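Local coordinates for protein fervidolysin (Fervidobacterium pennivorans, PDB 1R6V) that degrades keratin into peptides as a calcium-binding, subtilisin-like serine endopeptidase that lets its bacterium grow on native feathers, at residues V313-A318 / D336-G341; L409-A414 / T426-V431; F574-P579 / Y596-L601; G603-G608 / W666-Q671. The protein carries 1 engineered substitution. All blocks are in the same frame, centred on the assembly; numbering follows the deposited sequence.

Contact 1: V313-A318 / D336-G341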
loop_
_atom_site.group_PDB
_atom_site.type_symbol
_atom_site.label_atom_id
_atom_site.label_comp_id
_atom_site.label_asym_id
_atom_site.label_seq_id
_atom_site.Cartn_x
_atom_site.Cartn_y
_atom_site.Cartn_z
ATOM N N VAL A 313 5.531 3.580 -8.393
ATOM C CA VAL A 313 6.785 2.874 -8.175
ATOM C C VAL A 313 7.260 2.264 -9.485
ATOM O O VAL A 313 6.486 2.144 -10.437
ATOM C CB VAL A 313 6.645 1.727 -7.144
ATOM C CG1 VAL A 313 6.051 2.257 -5.854
ATOM C CG2 VAL A 313 5.821 0.603 -7.706
ATOM N N ILE A 314 8.541 1.923 -9.534
ATOM C CA ILE A 314 9.121 1.277 -10.706
ATOM C C ILE A 314 9.224 -0.197 -10.313
ATOM O O ILE A 314 10.096 -0.573 -9.526
ATOM C CB ILE A 314 10.531 1.793 -11.015
ATOM C CG1 ILE A 314 10.490 3.297 -11.318
ATOM C CG2 ILE A 314 11.113 1.024 -12.191
ATOM C CD1 ILE A 314 11.848 3.885 -11.743
ATOM N N GLN A 315 8.334 -1.027 -10.847
ATOM C CA GLN A 315 8.343 -2.457 -10.510
ATOM C C GLN A 315 9.282 -3.202 -11.461
ATOM O O GLN A 315 9.222 -3.013 -12.671
ATOM C CB GLN A 315 6.924 -3.022 -10.580
ATOM C CG GLN A 315 6.844 -4.471 -10.131
ATOM C CD GLN A 315 5.414 -5.003 -10.095
ATOM O OE1 GLN A 315 4.454 -4.239 -9.995
ATOM N NE2 GLN A 315 5.275 -6.321 -10.159
ATOM N N VAL A 316 10.141 -4.054 -10.906
ATOM C CA VAL A 316 11.160 -4.741 -11.689
ATOM C C VAL A 316 11.061 -6.257 -11.734
ATOM O O VAL A 316 10.939 -6.908 -10.698
ATOM C CB VAL A 316 12.555 -4.372 -11.132
ATOM C CG1 VAL A 316 13.663 -5.037 -11.924
ATOM C CG2 VAL A 316 12.712 -2.858 -11.118
ATOM N N ALA A 317 11.129 -6.813 -12.939
ATOM C CA ALA A 317 11.081 -8.260 -13.110
ATOM C C ALA A 317 12.485 -8.830 -13.239
ATOM O O ALA A 317 13.419 -8.141 -13.642
ATOM C CB ALA A 317 10.274 -8.606 -14.348
ATOM N N ALA A 318 12.630 -10.112 -12.913
ATOM C CA ALA A 318 13.924 -10.782 -13.002
ATOM C C ALA A 318 14.103 -11.428 -14.377
ATOM O O ALA A 318 13.202 -12.117 -14.861
ATOM C CB ALA A 318 14.018 -11.845 -11.924
ATOM N N ASP A 336 0.741 -6.506 -14.936
ATOM C CA ASP A 336 0.730 -5.385 -15.864
ATOM C C ASP A 336 1.517 -4.207 -15.300
ATOM O O ASP A 336 1.845 -3.276 -16.033
ATOM C CB ASP A 336 -0.698 -4.927 -16.121
ATOM C CG ASP A 336 -1.439 -4.633 -14.838
ATOM O OD1 ASP A 336 -2.079 -5.564 -14.308
ATOM O OD2 ASP A 336 -1.356 -3.482 -14.350
ATOM N N GLY A 337 1.806 -4.255 -13.998
ATOM C CA GLY A 337 2.532 -3.175 -13.350
ATOM C C GLY A 337 4.038 -3.187 -13.554
ATOM O O GLY A 337 4.711 -2.218 -13.204
ATOM N N VAL A 338 4.579 -4.261 -14.125
ATOM C CA VAL A 338 6.022 -4.343 -14.343
ATOM C C VAL A 338 6.494 -3.293 -15.341
ATOM O O VAL A 338 5.953 -3.201 -16.446
ATOM C CB VAL A 338 6.439 -5.743 -14.869
ATOM C CG1 VAL A 338 7.923 -5.768 -15.196
ATOM C CG2 VAL A 338 6.106 -6.802 -13.838
ATOM N N SER A 339 7.498 -2.505 -14.960
ATOM C CA SER A 339 8.028 -1.480 -15.866
ATOM C C SER A 339 9.116 -2.057 -16.765
ATOM O O SER A 339 9.040 -1.948 -17.989
ATOM C CB SER A 339 8.590 -0.278 -15.082
ATOM O OG SER A 339 9.649 -0.682 -14.239
ATOM N N VAL A 340 10.128 -2.675 -16.158
ATOM C CA VAL A 340 11.236 -3.258 -16.908
ATOM C C VAL A 340 11.786 -4.490 -16.183
ATOM O O VAL A 340 11.441 -4.762 -15.030
ATOM C CB VAL A 340 12.426 -2.261 -17.067
ATOM C CG1 VAL A 340 11.975 -1.003 -17.824
ATOM C CG2 VAL A 340 12.987 -1.881 -15.689
ATOM N N GLY A 341 12.628 -5.234 -16.889
ATOM C CA GLY A 341 13.263 -6.388 -16.282
ATOM C C GLY A 341 14.756 -6.103 -16.231
ATOM O O GLY A 341 15.264 -5.213 -16.927
HETATM O O HOH W 1 6.318 0.015 -12.523
#
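Gln315 O takes two hydrogen bonds from Ser339. The backbone N of Ser339 reaches Gln315 O at 2.9 Å. The hydroxyl OG of Ser339 donates to Gln315 O at 2.8 Å, from above the carbonyl plane. OG stands between the backbone N and the carbonyl carbon (chi1 61°), which turns it back toward the other strand. Two residues on, Ala317 N donates to Val340 O at 2.9 Å, nearly straight (167°) and in the carbonyl plane. Apolar contact is slight: Ala317 CB meets Val338 CG1 at 3.8 Å. The side chain of Gln315 crosses that of Val338 at about a right angle, with NE2 3.8 Å from Val338 CG2. Where the strands part, a water bridges them: it donates to Val313 O and Gly337 O and accepts from Gln315 N. Further out, Val316 and Val340 share one face and both pack on Val387 of helix 380-397, which carries Ser381, the probable serine of the charge relay system. Strand 290-294 flanks 314-322 on its other side. The contact is a parallel strand pair at one end of the subtilisin-type sheet. Gln315 O, Ala317 N and Val340 O pair directly; Gln315 N and Gly337 O meet through the water.

Contact 2: L409-A414 / T426-V431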
loop_
_atom_site.group_PDB
_atom_site.type_symbol
_atom_site.label_atom_id
_atom_site.label_comp_id
_atom_site.label_asym_id
_atom_site.label_seq_id
_atom_site.Cartn_x
_atom_site.Cartn_y
_atom_site.Cartn_z
ATOM N N LEU A 409 11.923 7.170 -18.901
ATOM C CA LEU A 409 13.182 7.092 -19.634
ATOM C C LEU A 409 13.595 5.630 -19.703
ATOM O O LEU A 409 14.011 5.133 -20.752
ATOM C CB LEU A 409 14.268 7.909 -18.933
ATOM C CG LEU A 409 15.662 7.881 -19.584
ATOM C CD1 LEU A 409 15.592 8.216 -21.099
ATOM C CD2 LEU A 409 16.547 8.877 -18.867
ATOM N N LEU A 410 13.475 4.930 -18.578
ATOM C CA LEU A 410 13.825 3.514 -18.565
ATOM C C LEU A 410 12.968 2.693 -19.519
ATOM O O LEU A 410 13.478 1.827 -20.232
ATOM C CB LEU A 410 13.658 2.929 -17.160
ATOM C CG LEU A 410 14.575 3.484 -16.079
ATOM C CD1 LEU A 410 14.256 2.769 -14.789
ATOM C CD2 LEU A 410 16.009 3.325 -16.451
ATOM N N GLU A 411 11.660 2.943 -19.516
ATOM C CA GLU A 411 10.745 2.194 -20.360
ATOM C C GLU A 411 10.936 2.528 -21.836
ATOM O O GLU A 411 10.873 1.639 -22.683
ATOM C CB GLU A 411 9.306 2.457 -19.924
ATOM C CG GLU A 411 9.001 1.882 -18.525
ATOM C CD GLU A 411 7.651 2.298 -17.977
ATOM O OE1 GLU A 411 6.905 3.027 -18.671
ATOM O OE2 GLU A 411 7.340 1.893 -16.832
ATOM N N ASN A 412 11.200 3.798 -22.131
ATOM C CA ASN A 412 11.404 4.219 -23.513
ATOM C C ASN A 412 12.700 3.699 -24.125
ATOM O O ASN A 412 12.804 3.611 -25.354
ATOM C CB ASN A 412 11.393 5.750 -23.623
ATOM C CG ASN A 412 10.024 6.346 -23.359
ATOM O OD1 ASN A 412 9.013 5.646 -23.378
ATOM N ND2 ASN A 412 9.987 7.655 -23.125
ATOM N N THR A 413 13.674 3.340 -23.292
ATOM C CA THR A 413 14.959 2.869 -23.804
ATOM C C THR A 413 15.262 1.400 -23.564
ATOM O O THR A 413 16.352 0.918 -23.912
ATOM C CB THR A 413 16.136 3.714 -23.235
ATOM O OG1 THR A 413 16.118 3.677 -21.796
ATOM C CG2 THR A 413 16.031 5.157 -23.696
ATOM N N ALA A 414 14.300 0.684 -22.986
ATOM C CA ALA A 414 14.490 -0.737 -22.704
ATOM C C ALA A 414 14.612 -1.524 -23.993
ATOM O O ALA A 414 14.028 -1.163 -25.007
ATOM C CB ALA A 414 13.323 -1.284 -21.877
ATOM N N THR A 426 7.778 -8.881 -18.495
ATOM C CA THR A 426 8.955 -8.032 -18.360
ATOM C C THR A 426 8.709 -6.570 -18.682
ATOM O O THR A 426 9.658 -5.806 -18.878
ATOM C CB THR A 426 10.073 -8.545 -19.273
ATOM O OG1 THR A 426 11.233 -7.702 -19.155
ATOM C CG2 THR A 426 9.594 -8.550 -20.715
ATOM N N GLY A 427 7.447 -6.171 -18.726
ATOM C CA GLY A 427 7.158 -4.781 -19.041
ATOM C C GLY A 427 7.698 -4.427 -20.413
ATOM O O GLY A 427 7.507 -5.181 -21.369
ATOM N N TYR A 428 8.395 -3.299 -20.523
ATOM C CA TYR A 428 8.920 -2.867 -21.814
ATOM C C TYR A 428 10.235 -3.515 -22.247
ATOM O O TYR A 428 10.759 -3.196 -23.313
ATOM C CB TYR A 428 9.038 -1.338 -21.839
ATOM C CG TYR A 428 7.697 -0.665 -21.624
ATOM C CD1 TYR A 428 7.238 -0.387 -20.343
ATOM C CD2 TYR A 428 6.860 -0.362 -22.701
ATOM C CE1 TYR A 428 5.979 0.178 -20.132
ATOM C CE2 TYR A 428 5.595 0.199 -22.499
ATOM C CZ TYR A 428 5.162 0.466 -21.210
ATOM O OH TYR A 428 3.914 1.005 -20.991
ATOM N N GLY A 429 10.763 -4.418 -21.424
ATOM C CA GLY A 429 11.994 -5.108 -21.777
ATOM C C GLY A 429 13.143 -4.972 -20.801
ATOM O O GLY A 429 12.951 -4.583 -19.652
ATOM N N LEU A 430 14.336 -5.308 -21.275
ATOM C CA LEU A 430 15.564 -5.244 -20.496
ATOM C C LEU A 430 16.016 -3.802 -20.288
ATOM O O LEU A 430 16.168 -3.047 -21.249
ATOM C CB LEU A 430 16.668 -6.006 -21.223
ATOM C CG LEU A 430 18.101 -5.825 -20.725
ATOM C CD1 LEU A 430 18.237 -6.423 -19.305
ATOM C CD2 LEU A 430 19.072 -6.524 -21.695
ATOM N N VAL A 431 16.257 -3.418 -19.035
ATOM C CA VAL A 431 16.718 -2.059 -18.766
ATOM C C VAL A 431 18.095 -1.867 -19.428
ATOM O O VAL A 431 18.954 -2.748 -19.379
ATOM C CB VAL A 431 16.806 -1.796 -17.223
ATOM C CG1 VAL A 431 17.911 -2.645 -16.600
ATOM C CG2 VAL A 431 17.041 -0.305 -16.950
HETATM O O HOH W 2 3.688 2.009 -18.249
#
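Glu411 crosses the ring of Tyr428 obliquely, with CB, CG, CD and OE1 all near CD1 or CE1. Its CB is 3.5 Å from Tyr428 CD1. CG comes next, 3.4 Å from the same CD1. CD lies about equally near CD1 and CE1, 3.5 Å from Tyr428 CE1. At the tip, OE1 approaches Tyr428 CE1 to 3.3 Å, while OE2 stays farther from the ring. The chain is extended beyond CG (chi2 172°), which holds CD over toward CE1. The carboxylate and ring planes are 27° apart. Both oxygens have ionic partners about one turn back: OE1 pairs with Lys408 and OE2 with Arg407. A water bonded to Tyr428 OH at 2.9 Å, in the plane of the ring, also gives OE1 a weak bond. An alanine here would keep only CB near CD1, and would probably leave Lys408 and Arg407 without their carboxylate and Tyr428 CE1 without its contacts. Beyond this pair, Ala414 CB rests 3.5 Å from Tyr428 O, and Leu410 CD2 meets Val431 CG2 at 3.8 Å. Gly427 and Gly429 belong to a type II' turn, Thr426 to Gly429, and both have positive phi. The contact packs the C-terminal part of helix 403-413 against the loop leading to helix 433-438. Leu410 also reaches helix 380-397, and the loop bonds through its backbone to strand 338-343.

Contact 3: F574-P579 / Y596-L601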
loop_
_atom_site.group_PDB
_atom_site.type_symbol
_atom_site.label_atom_id
_atom_site.label_comp_id
_atom_site.label_asym_id
_atom_site.label_seq_id
_atom_site.Cartn_x
_atom_site.Cartn_y
_atom_site.Cartn_z
ATOM N N PHE A 574 -42.359 7.690 12.575
ATOM C CA PHE A 574 -41.212 7.073 11.925
ATOM C C PHE A 574 -40.122 8.121 12.053
ATOM O O PHE A 574 -40.341 9.295 11.757
ATOM C CB PHE A 574 -41.512 6.811 10.449
ATOM C CG PHE A 574 -40.292 6.498 9.619
ATOM C CD1 PHE A 574 -39.343 5.573 10.055
ATOM C CD2 PHE A 574 -40.119 7.096 8.377
ATOM C CE1 PHE A 574 -38.241 5.242 9.265
ATOM C CE2 PHE A 574 -39.018 6.774 7.577
ATOM C CZ PHE A 574 -38.080 5.844 8.025
ATOM N N VAL A 575 -38.952 7.693 12.503
ATOM C CA VAL A 575 -37.842 8.604 12.708
ATOM C C VAL A 575 -36.573 8.143 12.031
ATOM O O VAL A 575 -36.232 6.966 12.083
ATOM C CB VAL A 575 -37.532 8.741 14.201
ATOM C CG1 VAL A 575 -36.516 9.861 14.428
ATOM C CG2 VAL A 575 -38.819 9.013 14.968
ATOM N N VAL A 576 -35.883 9.081 11.396
ATOM C CA VAL A 576 -34.608 8.787 10.749
ATOM C C VAL A 576 -33.596 9.355 11.736
ATOM O O VAL A 576 -33.582 10.560 12.015
ATOM C CB VAL A 576 -34.497 9.482 9.387
ATOM C CG1 VAL A 576 -33.129 9.216 8.786
ATOM C CG2 VAL A 576 -35.584 8.966 8.459
ATOM N N VAL A 577 -32.757 8.486 12.275
ATOM C CA VAL A 577 -31.818 8.908 13.298
ATOM C C VAL A 577 -30.359 8.595 13.001
ATOM O O VAL A 577 -30.043 7.742 12.173
ATOM C CB VAL A 577 -32.240 8.272 14.662
ATOM C CG1 VAL A 577 -32.120 6.761 14.599
ATOM C CG2 VAL A 577 -31.429 8.829 15.799
ATOM N N ASP A 578 -29.474 9.321 13.675
ATOM C CA ASP A 578 -28.044 9.107 13.540
ATOM C C ASP A 578 -27.787 7.758 14.224
ATOM O O ASP A 578 -28.353 7.477 15.279
ATOM C CB ASP A 578 -27.298 10.239 14.252
ATOM C CG ASP A 578 -25.824 9.950 14.421
ATOM O OD1 ASP A 578 -25.391 9.791 15.583
ATOM O OD2 ASP A 578 -25.109 9.876 13.395
ATOM N N PRO A 579 -26.951 6.899 13.625
ATOM C CA PRO A 579 -26.662 5.587 14.214
ATOM C C PRO A 579 -26.050 5.626 15.604
ATOM O O PRO A 579 -26.151 4.660 16.357
ATOM C CB PRO A 579 -25.744 4.922 13.188
ATOM C CG PRO A 579 -25.213 6.060 12.370
ATOM C CD PRO A 579 -26.353 7.023 12.287
ATOM N N TYR A 596 -42.069 5.595 2.453
ATOM C CA TYR A 596 -41.325 6.829 2.704
ATOM C C TYR A 596 -40.117 6.810 1.775
ATOM O O TYR A 596 -39.367 5.837 1.756
ATOM C CB TYR A 596 -40.836 6.903 4.153
ATOM C CG TYR A 596 -41.937 6.862 5.185
ATOM C CD1 TYR A 596 -42.356 5.653 5.736
ATOM C CD2 TYR A 596 -42.565 8.034 5.601
ATOM C CE1 TYR A 596 -43.382 5.616 6.684
ATOM C CE2 TYR A 596 -43.588 8.008 6.545
ATOM C CZ TYR A 596 -43.991 6.795 7.079
ATOM O OH TYR A 596 -45.021 6.765 7.993
ATOM N N ASP A 597 -39.936 7.875 1.004
ATOM C CA ASP A 597 -38.812 7.952 0.070
ATOM C C ASP A 597 -37.712 8.790 0.698
ATOM O O ASP A 597 -37.874 9.988 0.918
ATOM C CB ASP A 597 -39.270 8.561 -1.263
ATOM C CG ASP A 597 -38.187 8.520 -2.339
ATOM O OD1 ASP A 597 -37.169 7.826 -2.153
ATOM O OD2 ASP A 597 -38.366 9.179 -3.383
ATOM N N LEU A 598 -36.594 8.141 1.000
ATOM C CA LEU A 598 -35.462 8.807 1.622
ATOM C C LEU A 598 -34.314 8.991 0.629
ATOM O O LEU A 598 -33.211 9.363 1.020
ATOM C CB LEU A 598 -34.976 7.969 2.808
ATOM C CG LEU A 598 -36.036 7.744 3.890
ATOM C CD1 LEU A 598 -35.492 6.830 4.969
ATOM C CD2 LEU A 598 -36.447 9.083 4.481
ATOM N N SER A 599 -34.585 8.730 -0.646
ATOM C CA SER A 599 -33.573 8.832 -1.693
ATOM C C SER A 599 -32.774 10.129 -1.716
ATOM O O SER A 599 -31.676 10.157 -2.259
ATOM C CB SER A 599 -34.217 8.616 -3.066
ATOM O OG SER A 599 -34.658 7.279 -3.223
ATOM N N LEU A 600 -33.313 11.194 -1.132
ATOM C CA LEU A 600 -32.622 12.483 -1.119
ATOM C C LEU A 600 -31.611 12.603 0.013
ATOM O O LEU A 600 -30.742 13.478 -0.008
ATOM C CB LEU A 600 -33.632 13.627 -1.017
ATOM C CG LEU A 600 -34.397 14.041 -2.277
ATOM C CD1 LEU A 600 -35.215 12.875 -2.833
ATOM C CD2 LEU A 600 -35.306 15.205 -1.916
ATOM N N LEU A 601 -31.725 11.730 1.004
ATOM C CA LEU A 601 -30.810 11.752 2.127
ATOM C C LEU A 601 -29.475 11.163 1.705
ATOM O O LEU A 601 -29.414 10.274 0.850
ATOM C CB LEU A 601 -31.372 10.947 3.306
ATOM C CG LEU A 601 -32.582 11.547 4.026
ATOM C CD1 LEU A 601 -33.047 10.619 5.140
ATOM C CD2 LEU A 601 -32.207 12.911 4.579
#
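Phe574 has CG anti to its backbone N (chi1 166°), while Tyr596 has CG anti to its carbonyl carbon (chi1 -60°). These torsions set the two CG atoms; the side chains then slide past each other in opposite directions. Phe574 CD2 comes to lie over the centre of the tyrosine ring, 3.6 Å above its plane. The ring centroids are 4.7 Å apart and the planes meet at 42°, an oblique pairing. Tyr596 OH does not take part; it bonds to Ala589 O. Phe574 also meets Phe562 edge-to-face. The contact joins the two sheets of the second beta-sandwich domain. Strand 573-577 belongs to one sheet and strand 595-597 is an outermost strand of the other, and no hydrogen bond passes between the two segments. The rest of the contact is apolar and made tip to tip. Leu598 CD1 touches the edge of the Phe574 ring, 4.1 Å from CZ. Val576 CG2 is also 4.1 Å from Leu598 CD2. Val576 CG1 reaches Leu601 CD1 at 3.9 Å. Leu598 and Leu601 are the ends of a type I turn, closed by Leu601 N donating to Leu598 O at 2.8 Å. Just before it, Asp597 OD1 accepts from the backbone N of Ser599, an Asx turn, and also from Ser599 OG. Ser599 OG, in turn, bonds to Leu558 N of the neighbouring strand.

Contact 4: G603-G608 / W666-Q671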
loop_
_atom_site.group_PDB
_atom_site.type_symbol
_atom_site.label_atom_id
_atom_site.label_comp_id
_atom_site.label_asym_id
_atom_site.label_seq_id
_atom_site.Cartn_x
_atom_site.Cartn_y
_atom_site.Cartn_z
ATOM N N GLY A 603 -25.462 9.952 3.369
ATOM C CA GLY A 603 -24.691 9.687 4.569
ATOM C C GLY A 603 -25.031 8.327 5.149
ATOM O O GLY A 603 -25.249 7.374 4.409
ATOM N N GLN A 604 -25.084 8.233 6.472
ATOM C CA GLN A 604 -25.404 6.963 7.107
ATOM C C GLN A 604 -26.476 7.187 8.161
ATOM O O GLN A 604 -26.330 8.032 9.050
ATOM C CB GLN A 604 -24.122 6.357 7.678
ATOM C CG GLN A 604 -23.143 6.057 6.535
ATOM C CD GLN A 604 -21.759 5.673 7.000
ATOM O OE1 GLN A 604 -21.215 6.278 7.922
ATOM N NE2 GLN A 604 -21.170 4.670 6.350
ATOM N N ILE A 605 -27.569 6.441 8.037
ATOM C CA ILE A 605 -28.698 6.605 8.941
ATOM C C ILE A 605 -29.221 5.305 9.511
ATOM O O ILE A 605 -28.841 4.221 9.066
ATOM C CB ILE A 605 -29.887 7.301 8.215
ATOM C CG1 ILE A 605 -30.332 6.458 7.012
ATOM C CG2 ILE A 605 -29.491 8.710 7.768
ATOM C CD1 ILE A 605 -31.521 7.034 6.227
ATOM N N SER A 606 -30.084 5.439 10.516
ATOM C CA SER A 606 -30.755 4.305 11.143
ATOM C C SER A 606 -32.235 4.691 11.210
ATOM O O SER A 606 -32.582 5.878 11.170
ATOM C CB SER A 606 -30.213 4.028 12.557
ATOM O OG SER A 606 -28.848 3.635 12.503
ATOM N N PHE A 607 -33.099 3.684 11.311
ATOM C CA PHE A 607 -34.548 3.900 11.339
ATOM C C PHE A 607 -35.136 3.550 12.690
ATOM O O PHE A 607 -34.760 2.561 13.295
ATOM C CB PHE A 607 -35.245 3.025 10.282
ATOM C CG PHE A 607 -34.680 3.165 8.896
ATOM C CD1 PHE A 607 -34.551 4.416 8.312
ATOM C CD2 PHE A 607 -34.316 2.037 8.159
ATOM C CE1 PHE A 607 -34.072 4.555 7.013
ATOM C CE2 PHE A 607 -33.835 2.161 6.857
ATOM C CZ PHE A 607 -33.712 3.426 6.284
ATOM N N GLY A 608 -36.064 4.363 13.161
ATOM C CA GLY A 608 -36.669 4.047 14.439
ATOM C C GLY A 608 -38.127 4.429 14.482
ATOM O O GLY A 608 -38.679 5.002 13.542
ATOM N N TRP A 666 -27.524 2.421 7.334
ATOM C CA TRP A 666 -27.774 2.311 5.894
ATOM C C TRP A 666 -26.924 3.407 5.262
ATOM O O TRP A 666 -27.013 4.577 5.649
ATOM C CB TRP A 666 -29.259 2.544 5.603
ATOM C CG TRP A 666 -30.130 1.641 6.417
ATOM C CD1 TRP A 666 -30.546 1.845 7.698
ATOM C CD2 TRP A 666 -30.598 0.338 6.042
ATOM N NE1 TRP A 666 -31.240 0.749 8.151
ATOM C CE2 TRP A 666 -31.286 -0.192 7.155
ATOM C CE3 TRP A 666 -30.495 -0.433 4.875
ATOM C CZ2 TRP A 666 -31.874 -1.460 7.139
ATOM C CZ3 TRP A 666 -31.077 -1.695 4.858
ATOM C CH2 TRP A 666 -31.759 -2.195 5.988
ATOM N N THR A 667 -26.105 3.014 4.296
ATOM C CA THR A 667 -25.187 3.932 3.631
ATOM C C THR A 667 -25.750 4.397 2.291
ATOM O O THR A 667 -25.964 3.588 1.392
ATOM C CB THR A 667 -23.820 3.230 3.450
ATOM O OG1 THR A 667 -23.331 2.817 4.734
ATOM C CG2 THR A 667 -22.793 4.172 2.831
ATOM N N ILE A 668 -25.994 5.697 2.181
ATOM C CA ILE A 668 -26.555 6.282 0.967
ATOM C C ILE A 668 -25.807 7.543 0.538
ATOM O O ILE A 668 -25.038 8.129 1.312
ATOM C CB ILE A 668 -28.059 6.600 1.142
ATOM C CG1 ILE A 668 -28.273 7.577 2.300
ATOM C CG2 ILE A 668 -28.826 5.307 1.356
ATOM C CD1 ILE A 668 -28.167 6.960 3.659
ATOM N N PHE A 669 -26.047 7.964 -0.701
ATOM C CA PHE A 669 -25.346 9.116 -1.252
ATOM C C PHE A 669 -26.221 10.241 -1.800
ATOM O O PHE A 669 -25.713 11.220 -2.346
ATOM C CB PHE A 669 -24.378 8.605 -2.325
ATOM C CG PHE A 669 -23.534 7.450 -1.854
ATOM C CD1 PHE A 669 -23.956 6.141 -2.040
ATOM C CD2 PHE A 669 -22.367 7.678 -1.136
ATOM C CE1 PHE A 669 -23.236 5.066 -1.506
ATOM C CE2 PHE A 669 -21.636 6.613 -0.596
ATOM C CZ PHE A 669 -22.070 5.305 -0.780
ATOM N N GLY A 670 -27.531 10.105 -1.641
ATOM C CA GLY A 670 -28.427 11.138 -2.110
ATOM C C GLY A 670 -28.667 11.116 -3.607
ATOM O O GLY A 670 -28.382 10.136 -4.285
ATOM N N GLN A 671 -29.202 12.213 -4.122
ATOM C CA GLN A 671 -29.490 12.302 -5.539
ATOM C C GLN A 671 -29.063 13.674 -6.043
ATOM O O GLN A 671 -28.960 13.887 -7.250
ATOM C CB GLN A 671 -30.990 12.091 -5.771
ATOM C CG GLN A 671 -31.360 11.599 -7.158
ATOM C CD GLN A 671 -31.193 10.099 -7.326
ATOM O OE1 GLN A 671 -31.349 9.570 -8.426
ATOM N NE2 GLN A 671 -30.886 9.406 -6.237
HETATM O O HOH W 3 -32.241 1.128 10.961
#
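Gly603 pairs with Ile668, and Ile605 with Trp666, where strands 604-608 and 666-669 run antiparallel in one sheet of the second beta-sandwich domain. Backbone bonds come first. Gly603 N donates to Ile668 O at 2.8 Å, and Ile668 N returns a bond to Gly603 O at 2.9 Å. Ile605 and Trp666 form the second hydrogen-bonded pair, with Trp666 N to Ile605 O at 2.8 Å. Gln604 and Thr667 form the non-hydrogen-bonded pair between them. Gly603 has backbone angles (phi 119°, psi -142°) at which a CB would clash with the preceding carbonyl.

Among polar side chains, Gln604 and Thr667 lie side by side, and Gln604 NE2 donates to Thr667 OG1 at 3.3 Å. Apolar contact is on the other face, where Ile605 CG1 meets Ile668 CD1 at 4.0 Å. Both isoleucines also touch Leu558 of the facing sheet.

The aromatic pair is an offset stack. The Phe607 ring lies against the five-membered ring of Trp666, with planes 28° apart and centroids 4.2 Å apart. Phe607 CE2 lies 3.2 Å above the plane of Trp666, offset toward the rim. Arg529 adds a cation-pi contact to the indole. A leucine in place of Trp666 would probably leave Phe607 without its stacking partner and Arg529 without the indole. One water accepts from both Phe607 N and Trp666 NE1, and it sits in the plane of the indole, 3.0 Å from NE1.

The four contacts follow one another along the chain and form two groups. Contacts 1 and 2 lie in the catalytic domain, with centres 9 Å apart. Strand 338-343 of contact 1 connects them: Gly341 bonds through its backbone to Gly429 and Val431, so the loop before helix 433-438 runs beside that strand. Contacts 3 and 4 lie in the second beta-sandwich domain, with centres 6 Å apart. There strands 573-577 and 604-610 are sheet neighbours, bonded from Val575 to Gly608 and from Val577 to Ser606. About 43 Å separates the centres of contacts 1 and 4, and about 26 Å their nearest atoms. The two groups do not touch; the sandwich may mediate interactions with substrate.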